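Local coordinates for protein response regulator aspartate phosphatase I (Bacillus subtilis subsp. subtilis, PDB 4I1A) that dephosphorylates the sporulation phosphotransferase Spo0F and activates the mobile element ICEBs1 by inactivating its repressor ImmR, at residues L249-F254 against K264-L269; R168-F173 against R185-V190; D336-S341 against E366-I371. One frame throughout, in Å; residues are numbered along the deposited sequence.

Interaction 1 of 3, residues L249-F254 against K264-L269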
loop_
_atom_site.group_PDB
_atom_site.type_symbol
_atom_site.label_atom_id
_atom_site.label_comp_id
_atom_site.label_asym_id
_atom_site.label_seq_id
_atom_site.Cartn_x
_atom_site.Cartn_y
_atom_site.Cartn_z
ATOM N N LEU A 249 8.232 -15.465 0.577
ATOM C CA LEU A 249 9.606 -14.998 0.460
ATOM C C LEU A 249 9.752 -13.711 1.259
ATOM O O LEU A 249 10.753 -13.502 1.948
ATOM C CB LEU A 249 9.991 -14.769 -1.004
ATOM C CG LEU A 249 10.227 -16.028 -1.846
ATOM C CD1 LEU A 249 10.689 -15.689 -3.270
ATOM C CD2 LEU A 249 11.230 -16.957 -1.167
ATOM N N ALA A 250 8.730 -12.864 1.178
ATOM C CA ALA A 250 8.686 -11.642 1.968
ATOM C C ALA A 250 8.605 -11.992 3.443
ATOM O O ALA A 250 9.294 -11.407 4.278
ATOM C CB ALA A 250 7.494 -10.796 1.565
ATOM N N LEU A 251 7.759 -12.967 3.744
ATOM C CA LEU A 251 7.521 -13.430 5.101
ATOM C C LEU A 251 8.796 -13.916 5.783
ATOM O O LEU A 251 9.010 -13.629 6.957
ATOM C CB LEU A 251 6.483 -14.554 5.076
ATOM C CG LEU A 251 5.840 -14.960 6.402
ATOM C CD1 LEU A 251 5.132 -13.759 6.994
ATOM C CD2 LEU A 251 4.872 -16.137 6.205
ATOM N N GLU A 252 9.631 -14.652 5.046
ATOM C CA GLU A 252 10.877 -15.204 5.583
ATOM C C GLU A 252 11.766 -14.104 6.133
ATOM O O GLU A 252 12.392 -14.258 7.183
ATOM C CB GLU A 252 11.668 -15.943 4.497
ATOM C CG GLU A 252 11.026 -17.200 3.934
ATOM C CD GLU A 252 11.812 -17.764 2.754
ATOM O OE1 GLU A 252 11.207 -18.474 1.920
ATOM O OE2 GLU A 252 13.032 -17.492 2.662
ATOM N N ILE A 253 11.830 -13.002 5.395
ATOM C CA ILE A 253 12.690 -11.877 5.744
ATOM C C ILE A 253 12.092 -11.052 6.885
ATOM O O ILE A 253 12.780 -10.723 7.852
ATOM C CB ILE A 253 12.948 -10.986 4.506
ATOM C CG1 ILE A 253 13.836 -11.731 3.506
ATOM C CG2 ILE A 253 13.581 -9.655 4.902
ATOM C CD1 ILE A 253 13.745 -11.196 2.086
ATOM N N PHE A 254 10.807 -10.742 6.771
ATOM C CA PHE A 254 10.108 -9.927 7.763
ATOM C C PHE A 254 10.036 -10.595 9.136
ATOM O O PHE A 254 10.095 -9.911 10.163
ATOM C CB PHE A 254 8.686 -9.591 7.289
ATOM C CG PHE A 254 8.627 -8.551 6.203
ATOM C CD1 PHE A 254 9.621 -7.579 6.083
ATOM C CD2 PHE A 254 7.572 -8.543 5.303
ATOM C CE1 PHE A 254 9.557 -6.613 5.083
ATOM C CE2 PHE A 254 7.500 -7.583 4.303
ATOM C CZ PHE A 254 8.489 -6.617 4.188
ATOM N N LYS A 264 0.821 -7.298 7.715
ATOM C CA LYS A 264 0.137 -7.068 6.451
ATOM C C LYS A 264 0.406 -8.210 5.460
ATOM O O LYS A 264 -0.478 -8.639 4.720
ATOM C CB LYS A 264 0.598 -5.723 5.884
ATOM C CG LYS A 264 0.343 -5.526 4.408
ATOM C CD LYS A 264 0.584 -4.087 3.986
ATOM C CE LYS A 264 0.010 -3.836 2.586
ATOM N NZ LYS A 264 0.377 -2.507 2.008
ATOM N N THR A 265 1.640 -8.695 5.461
ATOM C CA THR A 265 2.040 -9.837 4.654
ATOM C C THR A 265 1.302 -11.120 5.077
ATOM O O THR A 265 0.880 -11.905 4.229
ATOM C CB THR A 265 3.568 -10.049 4.784
ATOM O OG1 THR A 265 4.240 -8.844 4.412
ATOM C CG2 THR A 265 4.073 -11.207 3.921
ATOM N N LEU A 266 1.160 -11.346 6.382
ATOM C CA LEU A 266 0.437 -12.530 6.856
ATOM C C LEU A 266 -1.041 -12.392 6.542
ATOM O O LEU A 266 -1.730 -13.368 6.234
ATOM C CB LEU A 266 0.640 -12.753 8.363
ATOM C CG LEU A 266 1.988 -13.366 8.745
ATOM C CD1 LEU A 266 2.326 -13.053 10.201
ATOM C CD2 LEU A 266 1.992 -14.887 8.478
ATOM N N PHE A 267 -1.528 -11.166 6.612
ATOM C CA PHE A 267 -2.924 -10.930 6.315
ATOM C C PHE A 267 -3.213 -11.280 4.860
ATOM O O PHE A 267 -4.130 -12.062 4.564
ATOM C CB PHE A 267 -3.314 -9.480 6.623
ATOM C CG PHE A 267 -4.709 -9.142 6.190
ATOM C CD1 PHE A 267 -5.784 -9.398 7.032
ATOM C CD2 PHE A 267 -4.957 -8.615 4.921
ATOM C CE1 PHE A 267 -7.080 -9.115 6.633
ATOM C CE2 PHE A 267 -6.255 -8.333 4.512
ATOM C CZ PHE A 267 -7.318 -8.580 5.371
ATOM N N THR A 268 -2.418 -10.702 3.964
ATOM C CA THR A 268 -2.565 -10.909 2.523
ATOM C C THR A 268 -2.400 -12.385 2.168
ATOM O O THR A 268 -3.143 -12.930 1.350
ATOM C CB THR A 268 -1.543 -10.046 1.736
ATOM O OG1 THR A 268 -1.568 -8.709 2.253
ATOM C CG2 THR A 268 -1.861 -10.015 0.222
ATOM N N LEU A 269 -1.430 -13.032 2.805
ATOM C CA LEU A 269 -1.202 -14.458 2.616
ATOM C C LEU A 269 -2.437 -15.259 3.033
ATOM O O LEU A 269 -2.891 -16.139 2.298
ATOM C CB LEU A 269 0.026 -14.895 3.419
ATOM C CG LEU A 269 0.634 -16.279 3.173
ATOM C CD1 LEU A 269 0.766 -16.584 1.690
ATOM C CD2 LEU A 269 1.994 -16.363 3.844
#
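L251 lies against L266 and L269, and these three leucines form the apolar part of the contact between helix 240-257 and helix 261-275. The L251 side chain crosses each of the other two at about a right angle, and its two methyls divide the work. CD1 meets the branch point of L266, with L251 CD1 3.6 Å from L266 CG. CD2 reaches L269, with L251 CD2 3.7 Å from L269 CD2. CG of L251 is anti to the backbone N (chi1 -166°), which starts the side chain beside its own carbonyl carbon. The CB of L266 does not head straight for helix 240-257, yet its CD2 ends close to both L251 methyls. Y285 of helix 279-295 touches all three leucines.

The second group centres on T265, whose CA is the nearest to that of L251, 6.6 Å away. Its two branches serve different neighbours. The methyl lies near the opposing backbone, with T265 CG2 4.1 Å from L251 N, and also approaches A250 CB. The hydroxyl comes to the rim of the F254 ring, near its plane, with T265 OG1 3.5 Å from both F254 CD2 and F254 CE2. Its hydrogen bond is made within its own helix, to the carbonyl O of F261.

The segment axes approach to 9.9 Å and run 151° apart, a nearly antiparallel pairing of neighbouring helices as in tetratricopeptide repeat (TPR) arrays; segment 249-254 belongs to predicted TPR 4. No hydrogen bond crosses between the segments, and all six touching residues are buried. Cohesion therefore rests on van der Waals contact, while the one hydroxyl at the interface has its polar need met locally by F261.

Interaction 2 of 3, residues R168-F173 against R185-V190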
loop_
_atom_site.group_PDB
_atom_site.type_symbol
_atom_site.label_atom_id
_atom_site.label_comp_id
_atom_site.label_asym_id
_atom_site.label_seq_id
_atom_site.Cartn_x
_atom_site.Cartn_y
_atom_site.Cartn_z
ATOM N N ARG A 168 10.393 11.766 -13.133
ATOM C CA ARG A 168 11.493 12.708 -13.358
ATOM C C ARG A 168 12.655 12.403 -12.422
ATOM O O ARG A 168 13.811 12.449 -12.828
ATOM C CB ARG A 168 11.043 14.162 -13.171
ATOM C CG ARG A 168 10.124 14.701 -14.259
ATOM C CD ARG A 168 10.009 16.215 -14.154
ATOM N NE ARG A 168 11.326 16.856 -14.134
ATOM C CZ ARG A 168 11.932 17.383 -15.197
ATOM N NH1 ARG A 168 11.341 17.363 -16.386
ATOM N NH2 ARG A 168 13.133 17.940 -15.074
ATOM N N ALA A 169 12.339 12.095 -11.166
ATOM C CA ALA A 169 13.351 11.672 -10.199
ATOM C C ALA A 169 13.935 10.317 -10.579
ATOM O O ALA A 169 15.147 10.115 -10.513
ATOM C CB ALA A 169 12.763 11.611 -8.800
ATOM N N LEU A 170 13.058 9.394 -10.965
ATOM C CA LEU A 170 13.461 8.056 -11.383
ATOM C C LEU A 170 14.435 8.064 -12.562
ATOM O O LEU A 170 15.504 7.461 -12.480
ATOM C CB LEU A 170 12.233 7.205 -11.724
ATOM C CG LEU A 170 12.513 5.816 -12.318
ATOM C CD1 LEU A 170 13.493 5.021 -11.444
ATOM C CD2 LEU A 170 11.210 5.032 -12.521
ATOM N N LYS A 171 14.078 8.754 -13.648
ATOM C CA LYS A 171 14.919 8.783 -14.853
ATOM C C LYS A 171 16.338 9.298 -14.591
ATOM O O LYS A 171 17.251 9.071 -15.387
ATOM C CB LYS A 171 14.265 9.614 -15.960
ATOM C CG LYS A 171 13.628 8.798 -17.077
ATOM C CD LYS A 171 13.229 9.707 -18.236
ATOM C CE LYS A 171 14.409 10.553 -18.707
ATOM N NZ LYS A 171 14.050 11.516 -19.788
ATOM N N ILE A 172 16.515 9.991 -13.470
ATOM C CA ILE A 172 17.823 10.485 -13.066
ATOM C C ILE A 172 18.508 9.500 -12.117
ATOM O O ILE A 172 19.673 9.155 -12.313
ATOM C CB ILE A 172 17.720 11.884 -12.404
ATOM C CG1 ILE A 172 17.164 12.910 -13.399
ATOM C CG2 ILE A 172 19.074 12.346 -11.874
ATOM C CD1 ILE A 172 16.905 14.283 -12.790
ATOM N N PHE A 173 17.782 9.046 -11.095
ATOM C CA PHE A 173 18.335 8.127 -10.091
ATOM C C PHE A 173 18.890 6.820 -10.679
ATOM O O PHE A 173 19.888 6.289 -10.179
ATOM C CB PHE A 173 17.294 7.803 -9.012
ATOM C CG PHE A 173 17.267 8.782 -7.864
ATOM C CD1 PHE A 173 18.440 9.174 -7.235
ATOM C CD2 PHE A 173 16.055 9.307 -7.403
ATOM C CE1 PHE A 173 18.412 10.078 -6.170
ATOM C CE2 PHE A 173 16.017 10.211 -6.335
ATOM C CZ PHE A 173 17.192 10.594 -5.718
ATOM N N ARG A 185 12.756 3.237 -4.394
ATOM C CA ARG A 185 11.689 4.017 -3.771
ATOM C C ARG A 185 10.876 4.814 -4.791
ATOM O O ARG A 185 9.640 4.855 -4.697
ATOM C CB ARG A 185 12.248 4.934 -2.684
ATOM C CG ARG A 185 12.801 4.186 -1.479
ATOM C CD ARG A 185 13.329 5.156 -0.435
ATOM N NE ARG A 185 13.884 4.461 0.722
ATOM C CZ ARG A 185 14.650 5.035 1.643
ATOM N NH1 ARG A 185 14.962 6.320 1.538
ATOM N NH2 ARG A 185 15.110 4.322 2.665
ATOM N N CYS A 186 11.563 5.428 -5.762
ATOM C CA CYS A 186 10.891 6.141 -6.858
ATOM C C CYS A 186 9.948 5.213 -7.603
ATOM O O CYS A 186 8.790 5.559 -7.855
ATOM C CB CYS A 186 11.903 6.728 -7.845
ATOM S SG CYS A 186 12.721 8.210 -7.252
ATOM N N GLN A 187 10.452 4.025 -7.932
ATOM C CA GLN A 187 9.637 2.982 -8.544
ATOM C C GLN A 187 8.434 2.570 -7.678
ATOM O O GLN A 187 7.370 2.281 -8.216
ATOM C CB GLN A 187 10.493 1.757 -8.885
ATOM C CG GLN A 187 11.584 2.011 -9.911
ATOM C CD GLN A 187 12.499 0.805 -10.090
ATOM O OE1 GLN A 187 12.701 0.022 -9.159
ATOM N NE2 GLN A 187 13.043 0.643 -11.291
ATOM N N PHE A 188 8.594 2.545 -6.353
ATOM C CA PHE A 188 7.459 2.238 -5.473
ATOM C C PHE A 188 6.387 3.297 -5.627
ATOM O O PHE A 188 5.203 2.986 -5.629
ATOM C CB PHE A 188 7.857 2.141 -3.982
ATOM C CG PHE A 188 8.533 0.843 -3.593
ATOM C CD1 PHE A 188 8.903 -0.093 -4.550
ATOM C CD2 PHE A 188 8.814 0.569 -2.262
ATOM C CE1 PHE A 188 9.547 -1.290 -4.191
ATOM C CE2 PHE A 188 9.456 -0.623 -1.888
ATOM C CZ PHE A 188 9.822 -1.557 -2.857
ATOM N N ILE A 189 6.800 4.558 -5.728
ATOM C CA ILE A 189 5.833 5.643 -5.887
ATOM C C ILE A 189 5.079 5.469 -7.207
ATOM O O ILE A 189 3.850 5.564 -7.242
ATOM C CB ILE A 189 6.501 7.036 -5.847
ATOM C CG1 ILE A 189 7.328 7.204 -4.573
ATOM C CG2 ILE A 189 5.456 8.141 -5.934
ATOM C CD1 ILE A 189 6.495 7.259 -3.323
ATOM N N VAL A 190 5.821 5.219 -8.285
ATOM C CA VAL A 190 5.214 5.020 -9.593
ATOM C C VAL A 190 4.178 3.909 -9.505
ATOM O O VAL A 190 3.010 4.102 -9.859
ATOM C CB VAL A 190 6.266 4.684 -10.678
ATOM C CG1 VAL A 190 5.578 4.234 -11.962
ATOM C CG2 VAL A 190 7.161 5.902 -10.951
#
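C186 faces A169, L170 and F173 where two consecutive helices of the TPR array, 159-173 and 180-196, pack nearly antiparallel. Their segment axes approach to 9.2 Å at 149°, and the segments fall in predicted TPR 2 and TPR 3, so this contact joins adjacent repeats.

In the first shell, the thiol sulfur touches two side chains of the facing helix, A169 and F173. C186 SG lies 3.7 Å from A169 CB. It also makes a sulfur-aromatic contact with F173, 4.8 Å from the ring centroid and 75° off the ring normal, which puts it at the ring edge, the nearest ring atom being F173 CD2, 3.5 Å from C186 SG. SG is anti to the carbonyl carbon of C186 (chi1 -76°), beside the backbone N, and this turns it to A169 and F173. The backbones come close at this point: the CA atoms of L170 and C186 are 5.5 Å apart, and L170 CB is 3.9 Å from C186 CB.

Further along, L170 spreads its methyls over the aliphatic part of Q187, which it crosses at about a right angle. L170 CD2 makes a longer approach to V190 CG2.

Outside this shell, F147 of helix 139-155 touches C186, and A143 of the same helix touches F173. Q206 of helix 200-215 meets both Q187 and V190. The Q187 chain is extended beyond CG, and its amide oxygen is hydrogen-bonded to S210 OG. Its polar end is thus engaged with the next helix, while its methylene faces L170, with Q187 CG 3.9 Å from L170 CD1.

Interaction 3 of 3, residues D336-S341 against E366-I371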
loop_
_atom_site.group_PDB
_atom_site.type_symbol
_atom_site.label_atom_id
_atom_site.label_comp_id
_atom_site.label_asym_id
_atom_site.label_seq_id
_atom_site.Cartn_x
_atom_site.Cartn_y
_atom_site.Cartn_z
ATOM N N ASP A 336 -10.074 1.477 2.987
ATOM C CA ASP A 336 -10.185 0.100 3.492
ATOM C C ASP A 336 -11.620 -0.382 3.552
ATOM O O ASP A 336 -11.906 -1.499 3.165
ATOM C CB ASP A 336 -9.546 -0.020 4.862
ATOM C CG ASP A 336 -8.045 0.091 4.801
ATOM O OD1 ASP A 336 -7.497 -0.065 3.696
ATOM O OD2 ASP A 336 -7.421 0.320 5.851
ATOM N N VAL A 337 -12.528 0.475 4.004
ATOM C CA VAL A 337 -13.942 0.106 4.082
ATOM C C VAL A 337 -14.544 -0.094 2.696
ATOM O O VAL A 337 -15.333 -1.010 2.468
ATOM C CB VAL A 337 -14.773 1.172 4.852
ATOM C CG1 VAL A 337 -16.287 0.906 4.702
ATOM C CG2 VAL A 337 -14.375 1.205 6.315
ATOM N N GLU A 338 -14.165 0.779 1.773
ATOM C CA GLU A 338 -14.675 0.705 0.421
ATOM C C GLU A 338 -14.173 -0.560 -0.281
ATOM O O GLU A 338 -14.955 -1.336 -0.822
ATOM C CB GLU A 338 -14.251 1.949 -0.356
ATOM C CG GLU A 338 -14.688 1.953 -1.800
ATOM C CD GLU A 338 -13.831 2.877 -2.657
ATOM O OE1 GLU A 338 -14.291 3.296 -3.739
ATOM O OE2 GLU A 338 -12.685 3.172 -2.248
ATOM N N ASN A 339 -12.866 -0.772 -0.253
ATOM C CA ASN A 339 -12.281 -1.929 -0.902
ATOM C C ASN A 339 -12.709 -3.265 -0.288
ATOM O O ASN A 339 -13.098 -4.186 -1.009
ATOM C CB ASN A 339 -10.750 -1.787 -0.962
ATOM C CG ASN A 339 -10.315 -0.606 -1.836
ATOM O OD1 ASN A 339 -9.211 -0.081 -1.683
ATOM N ND2 ASN A 339 -11.195 -0.181 -2.755
ATOM N N PHE A 340 -12.659 -3.367 1.038
ATOM C CA PHE A 340 -13.027 -4.615 1.698
ATOM C C PHE A 340 -14.505 -4.945 1.599
ATOM O O PHE A 340 -14.876 -6.112 1.434
ATOM C CB PHE A 340 -12.564 -4.638 3.154
ATOM C CG PHE A 340 -11.155 -5.057 3.308
ATOM C CD1 PHE A 340 -10.839 -6.396 3.436
ATOM C CD2 PHE A 340 -10.125 -4.119 3.288
ATOM C CE1 PHE A 340 -9.512 -6.802 3.567
ATOM C CE2 PHE A 340 -8.793 -4.513 3.416
ATOM C CZ PHE A 340 -8.488 -5.859 3.556
ATOM N N SER A 341 -15.356 -3.934 1.703
ATOM C CA SER A 341 -16.790 -4.185 1.602
ATOM C C SER A 341 -17.210 -4.657 0.198
ATOM O O SER A 341 -18.209 -5.383 0.042
ATOM C CB SER A 341 -17.590 -2.952 1.998
ATOM O OG SER A 341 -17.370 -1.886 1.101
ATOM N N GLU A 366 -21.344 4.380 0.312
ATOM C CA GLU A 366 -21.227 5.326 1.418
ATOM C C GLU A 366 -19.776 5.670 1.729
ATOM O O GLU A 366 -19.447 6.843 1.905
ATOM C CB GLU A 366 -21.907 4.757 2.673
ATOM C CG GLU A 366 -23.051 5.597 3.202
ATOM C CD GLU A 366 -22.587 6.949 3.732
ATOM O OE1 GLU A 366 -22.052 6.986 4.866
ATOM O OE2 GLU A 366 -22.754 7.968 3.013
ATOM N N ALA A 367 -18.919 4.647 1.800
ATOM C CA ALA A 367 -17.501 4.870 2.073
ATOM C C ALA A 367 -16.869 5.742 0.990
ATOM O O ALA A 367 -16.084 6.650 1.290
ATOM C CB ALA A 367 -16.755 3.556 2.212
ATOM N N ARG A 368 -17.221 5.458 -0.263
ATOM C CA ARG A 368 -16.744 6.232 -1.407
ATOM C C ARG A 368 -17.177 7.692 -1.256
ATOM O O ARG A 368 -16.369 8.608 -1.416
ATOM C CB ARG A 368 -17.281 5.636 -2.715
ATOM C CG ARG A 368 -16.915 6.390 -4.005
ATOM C CD ARG A 368 -18.141 6.551 -4.944
ATOM N NE ARG A 368 -19.001 7.684 -4.576
ATOM C CZ ARG A 368 -19.961 8.197 -5.347
ATOM N NH1 ARG A 368 -20.201 7.690 -6.546
ATOM N NH2 ARG A 368 -20.679 9.226 -4.918
ATOM N N ARG A 369 -18.451 7.905 -0.933
ATOM C CA ARG A 369 -18.952 9.257 -0.701
ATOM C C ARG A 369 -18.177 9.977 0.398
ATOM O O ARG A 369 -17.884 11.166 0.283
ATOM C CB ARG A 369 -20.445 9.243 -0.396
ATOM C CG ARG A 369 -21.290 8.901 -1.626
ATOM C CD ARG A 369 -22.781 8.923 -1.347
ATOM N NE ARG A 369 -23.533 8.825 -2.599
ATOM C CZ ARG A 369 -24.597 8.046 -2.786
ATOM N NH1 ARG A 369 -25.053 7.285 -1.795
ATOM N NH2 ARG A 369 -25.208 8.027 -3.966
ATOM N N LYS A 370 -17.818 9.250 1.447
ATOM C CA LYS A 370 -17.057 9.845 2.531
ATOM C C LYS A 370 -15.644 10.224 2.111
ATOM O O LYS A 370 -15.103 11.219 2.594
ATOM C CB LYS A 370 -17.065 8.942 3.769
ATOM C CG LYS A 370 -18.367 9.064 4.546
ATOM C CD LYS A 370 -18.445 8.098 5.699
ATOM C CE LYS A 370 -19.594 8.462 6.631
ATOM N NZ LYS A 370 -19.413 9.835 7.200
ATOM N N ILE A 371 -15.055 9.454 1.200
ATOM C CA ILE A 371 -13.751 9.816 0.647
ATOM C C ILE A 371 -13.823 11.124 -0.161
ATOM O O ILE A 371 -13.037 12.029 0.076
ATOM C CB ILE A 371 -13.131 8.679 -0.206
ATOM C CG1 ILE A 371 -12.857 7.453 0.660
ATOM C CG2 ILE A 371 -11.820 9.137 -0.871
ATOM C CD1 ILE A 371 -12.386 6.247 -0.132
#
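A367 packs against V337 and E338 between the two helices of predicted TPR 6, 334-351 and 354-373, which form an antiparallel helical hairpin. The segment axes approach to 8.5 Å at 155°, and the CA atoms of E338 and A367 are 5.3 Å apart. Such closeness fits the small methyl of A367 lying directly against the opposite helix.

The apolar contacts gather round that methyl. A367 CB is 3.7 Å from V337 CG1, and it also faces E338 CB and the backbone N of E338. F325 and L328 of helix 318-330 also touch V337.

The E338 carboxylate meets the aliphatic base of R368, not its charged end. E338 has CG anti to the backbone N (chi1 178°) and continues extended, carrying its carboxylate to helix 354-373. E338 OE1 comes 3.9 Å from R368 CB, but R368 bends at chi2 and chi3 and its guanidinium leads away. The charges do not pair: E338 OE1 and R368 NE stay 6.5 Å apart, with the carboxylate and guanidinium planes 86° apart. At most a weak longer-range attraction is likely.

No hydrogen bond links the segments. Within the first helix, S341 OG donates to V337 O at 2.6 Å. The second carboxylate oxygen ends beside a methyl, E338 OE2 lying 3.7 Å from I371 CD1.

Overall arrangement
All three contacts are nearly antiparallel helix pairs of one TPR array without a hydrogen bond between segments. Interactions 1 and 2 are wholly buried and share a leucine and a phenylalanine on the first helix, the ring edge meeting a hydroxyl in interaction 1 and a thiol in interaction 2; the second helix adds leucines in the former, Q187 and V190 in the latter. Interaction 3 is only partly buried, its alanine packing accompanied by the more exposed E338, R368 and I371. No helix is common to two contacts. Interactions 1 and 3 touch, F267 CZ 3.4 Å from F340 CE1, whereas interactions 2 and 3 lie on opposite sides of the chain's centre, centres about 30 Å apart.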